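Local coordinates for cytochrome c'' (Methylophilus methylotrophus, PDB 1GU2), which binds heme c covalently and probably serves as a monomeric electron-transfer protein, at residues 2-16 / 106-118. Residues are numbered along the deposited sequence; the frame is centred on the assembly and turned at random.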
loop_
_atom_site.group_PDB
_atom_site.type_symbol
_atom_site.label_atom_id
_atom_site.label_comp_id
_atom_site.label_asym_id
_atom_site.label_seq_id
_atom_site.Cartn_x
_atom_site.Cartn_y
_atom_site.Cartn_z
ATOM N N VAL A 2 -9.236 9.324 -4.946
ATOM C CA VAL A 2 -7.926 9.780 -5.382
ATOM C C VAL A 2 -7.517 11.015 -4.644
ATOM O O VAL A 2 -6.334 11.150 -4.294
ATOM C CB VAL A 2 -7.941 9.976 -6.901
ATOM C CG1 VAL A 2 -6.656 10.693 -7.299
ATOM C CG2 VAL A 2 -7.977 8.668 -7.657
ATOM N N THR A 3 -8.398 11.939 -4.342
ATOM C CA THR A 3 -8.070 13.189 -3.667
ATOM C C THR A 3 -7.409 12.919 -2.321
ATOM O O THR A 3 -6.377 13.493 -1.998
ATOM C CB THR A 3 -9.342 14.096 -3.433
ATOM O OG1 THR A 3 -10.018 14.275 -4.675
ATOM C CG2 THR A 3 -8.928 15.439 -2.883
ATOM N N ASN A 4 -8.070 12.071 -1.535
ATOM C CA ASN A 4 -7.511 11.800 -0.202
ATOM C C ASN A 4 -6.217 11.041 -0.321
ATOM O O ASN A 4 -5.320 11.276 0.486
ATOM C CB ASN A 4 -8.505 11.040 0.662
ATOM C CG ASN A 4 -9.644 12.019 0.913
ATOM O OD1 ASN A 4 -9.558 13.256 0.927
ATOM N ND2 ASN A 4 -10.806 11.469 1.034
ATOM N N ALA A 5 -6.118 10.132 -1.297
ATOM C CA ALA A 5 -4.860 9.377 -1.453
ATOM C C ALA A 5 -3.740 10.333 -1.780
ATOM O O ALA A 5 -2.661 10.249 -1.206
ATOM C CB ALA A 5 -5.042 8.276 -2.520
ATOM N N GLU A 6 -3.957 11.232 -2.735
ATOM C CA GLU A 6 -2.907 12.153 -3.111
ATOM C C GLU A 6 -2.450 12.998 -1.917
ATOM O O GLU A 6 -1.253 13.205 -1.708
ATOM C CB GLU A 6 -3.391 13.041 -4.271
ATOM C CG GLU A 6 -2.313 13.943 -4.825
ATOM C CD GLU A 6 -2.787 14.946 -5.852
ATOM O OE1 GLU A 6 -2.143 16.035 -5.985
ATOM O OE2 GLU A 6 -3.753 14.655 -6.585
ATOM N N LYS A 7 -3.386 13.527 -1.136
ATOM C CA LYS A 7 -2.991 14.328 0.021
ATOM C C LYS A 7 -2.199 13.515 1.040
ATOM O O LYS A 7 -1.290 14.046 1.696
ATOM C CB LYS A 7 -4.253 14.941 0.633
ATOM C CG LYS A 7 -4.906 16.037 -0.223
ATOM C CD LYS A 7 -6.030 16.752 0.515
ATOM C CE LYS A 7 -7.159 15.781 0.873
ATOM N NZ LYS A 7 -8.161 16.507 1.736
ATOM N N LEU A 8 -2.505 12.227 1.202
ATOM C CA LEU A 8 -1.736 11.356 2.110
ATOM C C LEU A 8 -0.313 11.193 1.611
ATOM O O LEU A 8 0.621 11.101 2.441
ATOM C CB LEU A 8 -2.404 10.012 2.305
ATOM C CG LEU A 8 -3.641 10.013 3.224
ATOM C CD1 LEU A 8 -4.324 8.656 3.105
ATOM C CD2 LEU A 8 -3.312 10.316 4.661
ATOM N N VAL A 9 -0.072 11.163 0.316
ATOM C CA VAL A 9 1.328 11.064 -0.151
ATOM C C VAL A 9 2.140 12.238 0.359
ATOM O O VAL A 9 3.249 12.076 0.842
ATOM C CB VAL A 9 1.357 11.010 -1.695
ATOM C CG1 VAL A 9 2.801 11.058 -2.239
ATOM C CG2 VAL A 9 0.698 9.772 -2.226
ATOM N N TYR A 10 1.601 13.492 0.305
ATOM C CA TYR A 10 2.368 14.626 0.837
ATOM C C TYR A 10 2.601 14.528 2.327
ATOM O O TYR A 10 3.684 14.808 2.829
ATOM C CB TYR A 10 1.733 16.001 0.592
ATOM C CG TYR A 10 1.422 16.154 -0.875
ATOM C CD1 TYR A 10 0.070 16.125 -1.222
ATOM C CD2 TYR A 10 2.404 16.314 -1.848
ATOM C CE1 TYR A 10 -0.309 16.253 -2.545
ATOM C CE2 TYR A 10 1.997 16.444 -3.171
ATOM C CZ TYR A 10 0.656 16.423 -3.510
ATOM O OH TYR A 10 0.274 16.545 -4.842
ATOM N N LYS A 11 1.558 14.134 3.048
ATOM C CA LYS A 11 1.657 14.000 4.496
ATOM C C LYS A 11 2.767 13.033 4.868
ATOM O O LYS A 11 3.672 13.345 5.656
ATOM C CB LYS A 11 0.316 13.559 5.109
ATOM C CG LYS A 11 0.376 13.384 6.600
ATOM C CD LYS A 11 -0.948 13.003 7.227
ATOM C CE LYS A 11 -0.759 12.668 8.702
ATOM N NZ LYS A 11 -2.132 12.481 9.332
ATOM N N TYR A 12 2.745 11.827 4.308
ATOM C CA TYR A 12 3.762 10.844 4.659
ATOM C C TYR A 12 5.141 11.228 4.122
ATOM O O TYR A 12 6.169 10.914 4.763
ATOM C CB TYR A 12 3.375 9.451 4.163
ATOM C CG TYR A 12 2.185 8.859 4.893
ATOM C CD1 TYR A 12 2.121 8.779 6.254
ATOM C CD2 TYR A 12 1.122 8.357 4.155
ATOM C CE1 TYR A 12 1.002 8.222 6.905
ATOM C CE2 TYR A 12 0.014 7.797 4.804
ATOM C CZ TYR A 12 -0.038 7.745 6.156
ATOM O OH TYR A 12 -1.139 7.188 6.761
ATOM N N THR A 13 5.190 11.925 2.985
ATOM C CA THR A 13 6.507 12.387 2.506
ATOM C C THR A 13 7.141 13.342 3.483
ATOM O O THR A 13 8.353 13.240 3.790
ATOM C CB THR A 13 6.342 13.089 1.157
ATOM O OG1 THR A 13 5.897 12.123 0.169
ATOM C CG2 THR A 13 7.688 13.652 0.720
ATOM N N ASN A 14 6.344 14.276 3.993
ATOM C CA ASN A 14 6.911 15.259 4.914
ATOM C C ASN A 14 7.323 14.610 6.227
ATOM O O ASN A 14 8.391 14.978 6.772
ATOM C CB ASN A 14 5.900 16.392 5.090
ATOM C CG ASN A 14 5.726 17.183 3.804
ATOM O OD1 ASN A 14 6.594 17.220 2.918
ATOM N ND2 ASN A 14 4.560 17.810 3.742
ATOM N N ILE A 15 6.543 13.654 6.765
ATOM C CA ILE A 15 6.956 12.921 7.963
ATOM C C ILE A 15 8.255 12.168 7.698
ATOM O O ILE A 15 9.179 12.172 8.522
ATOM C CB ILE A 15 5.833 11.991 8.403
ATOM C CG1 ILE A 15 4.601 12.770 8.896
ATOM C CG2 ILE A 15 6.330 11.011 9.456
ATOM C CD1 ILE A 15 3.331 11.970 9.078
ATOM N N ALA A 16 8.355 11.489 6.543
ATOM C CA ALA A 16 9.542 10.706 6.194
ATOM C C ALA A 16 10.769 11.590 6.060
ATOM O O ALA A 16 11.845 11.233 6.556
ATOM C CB ALA A 16 9.277 9.960 4.877
ATOM N N PRO A 106 6.979 5.743 7.258
ATOM C CA PRO A 106 6.395 6.826 6.484
ATOM C C PRO A 106 6.813 6.852 5.019
ATOM O O PRO A 106 5.966 7.075 4.127
ATOM C CB PRO A 106 6.865 8.079 7.273
ATOM C CG PRO A 106 7.139 7.630 8.640
ATOM C CD PRO A 106 7.584 6.191 8.540
ATOM N N SER A 107 8.099 6.599 4.704
ATOM C CA SER A 107 8.516 6.556 3.307
ATOM C C SER A 107 7.908 5.377 2.560
ATOM O O SER A 107 7.549 5.515 1.387
ATOM C CB SER A 107 10.043 6.545 3.154
ATOM O OG SER A 107 10.659 5.449 3.776
ATOM N N GLU A 108 7.754 4.199 3.173
ATOM C CA GLU A 108 7.094 3.105 2.553
ATOM C C GLU A 108 5.656 3.477 2.230
ATOM O O GLU A 108 5.171 3.142 1.145
ATOM C CB GLU A 108 7.135 1.835 3.449
ATOM C CG GLU A 108 8.480 1.191 3.545
ATOM C CD GLU A 108 8.540 0.037 4.524
ATOM O OE1 GLU A 108 7.800 0.060 5.546
ATOM O OE2 GLU A 108 9.332 -0.916 4.245
ATOM N N LYS A 109 4.960 4.160 3.125
ATOM C CA LYS A 109 3.560 4.532 2.876
ATOM C C LYS A 109 3.458 5.562 1.771
ATOM O O LYS A 109 2.619 5.467 0.880
ATOM C CB LYS A 109 2.920 5.055 4.182
ATOM C CG LYS A 109 2.777 4.012 5.281
ATOM C CD LYS A 109 2.084 4.616 6.518
ATOM C CE LYS A 109 2.020 3.543 7.583
ATOM N NZ LYS A 109 1.453 4.084 8.847
ATOM N N ALA A 110 4.328 6.586 1.780
ATOM C CA ALA A 110 4.318 7.560 0.710
ATOM C C ALA A 110 4.594 6.919 -0.637
ATOM O O ALA A 110 3.917 7.177 -1.642
ATOM C CB ALA A 110 5.354 8.626 1.006
ATOM N N ASN A 111 5.620 6.058 -0.724
ATOM C CA ASN A 111 5.985 5.435 -1.971
ATOM C C ASN A 111 4.873 4.507 -2.465
ATOM O O ASN A 111 4.574 4.460 -3.665
ATOM C CB ASN A 111 7.276 4.587 -1.828
ATOM C CG ASN A 111 8.549 5.388 -1.667
ATOM O OD1 ASN A 111 8.572 6.597 -1.922
ATOM N ND2 ASN A 111 9.611 4.699 -1.268
ATOM N N PHE A 112 4.258 3.760 -1.544
ATOM C CA PHE A 112 3.216 2.826 -1.923
ATOM C C PHE A 112 1.959 3.541 -2.410
ATOM O O PHE A 112 1.396 3.144 -3.420
ATOM C CB PHE A 112 2.913 1.891 -0.748
ATOM C CG PHE A 112 1.763 0.957 -1.089
ATOM C CD1 PHE A 112 0.557 1.050 -0.429
ATOM C CD2 PHE A 112 1.948 0.011 -2.082
ATOM C CE1 PHE A 112 -0.484 0.197 -0.750
ATOM C CE2 PHE A 112 0.928 -0.818 -2.445
ATOM C CZ PHE A 112 -0.269 -0.709 -1.770
ATOM N N ILE A 113 1.512 4.585 -1.707
ATOM C CA ILE A 113 0.310 5.286 -2.135
ATOM C C ILE A 113 0.573 6.014 -3.438
ATOM O O ILE A 113 -0.288 6.025 -4.334
ATOM C CB ILE A 113 -0.265 6.178 -1.012
ATOM C CG1 ILE A 113 -0.594 5.380 0.254
ATOM C CG2 ILE A 113 -1.460 6.949 -1.551
ATOM C CD1 ILE A 113 -1.008 6.216 1.452
ATOM N N ALA A 114 1.759 6.560 -3.638
ATOM C CA ALA A 114 2.107 7.195 -4.898
ATOM C C ALA A 114 2.056 6.161 -5.988
ATOM O O ALA A 114 1.528 6.394 -7.070
ATOM C CB ALA A 114 3.484 7.833 -4.806
ATOM N N TYR A 115 2.571 4.964 -5.736
ATOM C CA TYR A 115 2.470 3.865 -6.735
ATOM C C TYR A 115 1.013 3.548 -7.032
ATOM O O TYR A 115 0.585 3.381 -8.192
ATOM C CB TYR A 115 3.271 2.647 -6.208
ATOM C CG TYR A 115 2.890 1.378 -6.949
ATOM C CD1 TYR A 115 3.128 1.270 -8.309
ATOM C CD2 TYR A 115 2.276 0.305 -6.311
ATOM C CE1 TYR A 115 2.763 0.087 -8.968
ATOM C CE2 TYR A 115 1.901 -0.878 -6.946
ATOM C CZ TYR A 115 2.178 -0.942 -8.290
ATOM O OH TYR A 115 1.795 -2.050 -8.986
ATOM N N LEU A 116 0.147 3.448 -6.017
ATOM C CA LEU A 116 -1.294 3.204 -6.246
ATOM C C LEU A 116 -1.910 4.255 -7.177
ATOM O O LEU A 116 -2.813 3.871 -7.976
ATOM C CB LEU A 116 -2.062 3.194 -4.952
ATOM C CG LEU A 116 -1.858 2.031 -3.988
ATOM C CD1 LEU A 116 -2.790 2.191 -2.789
ATOM C CD2 LEU A 116 -2.092 0.682 -4.621
ATOM N N LEU A 117 -1.498 5.507 -7.104
ATOM C CA LEU A 117 -2.031 6.585 -7.959
ATOM C C LEU A 117 -1.709 6.317 -9.422
ATOM O O LEU A 117 -2.373 6.867 -10.304
ATOM C CB LEU A 117 -1.491 7.963 -7.570
ATOM C CG LEU A 117 -1.889 8.513 -6.206
ATOM C CD1 LEU A 117 -1.209 9.833 -5.894
ATOM C CD2 LEU A 117 -3.395 8.627 -6.103
ATOM N N THR A 118 -0.714 5.503 -9.717
ATOM C CA THR A 118 -0.287 5.297 -11.071
ATOM C C THR A 118 -0.902 4.048 -11.731
ATOM O O THR A 118 -0.753 3.876 -12.940
ATOM C CB THR A 118 1.244 5.096 -11.225
ATOM O OG1 THR A 118 1.677 3.848 -10.632
ATOM C CG2 THR A 118 1.912 6.275 -10.605
HETATM O O HOH W 1 -1.092 5.132 8.269
#
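Over one face of the Tyr-12 ring lies the methylene chain of Lys-109, a CH-pi contact with CD 3.9 Å from the ring centroid, offset toward the rim. Beyond CG the lysine is fully extended (chi3 -178°), which carries NZ past the ring to a water that also bonds Tyr-12 OH; NZ forms its salt bridge with Asp-103. Lysine suits this place because its long chain can lie on the ring while its charged end reaches polar partners. The ring edge meets Ile-113 CD1, 3.8 Å from Tyr-12 CE2, while Ile-113 CG2, anti to its own backbone N, touches Val-9 CG2 at 3.6 Å. An alanine in place of Tyr-12 would probably open a gap beside Ile-113 and leave the water without one partner. Small Ala-110 permits close approach; Thr-13 OG1, 3.6 Å from Ala-110 CB, is satisfied by a hydrogen bond to Val-9 O within its helix. Branched Leu-117 fills a hole among Val-2, Ala-5, Glu-6 and Val-9, CD1 toward Val-9 CG2 and CD2 toward Ala-5 CB. The result is an antiparallel (151°), knobs-into-holes helix pair: helix 2-19, probably an addition to the usual cytochrome c helices, packs on C-terminal helix 106-118, which meets helix 28-36 and, through Phe-112, the heme.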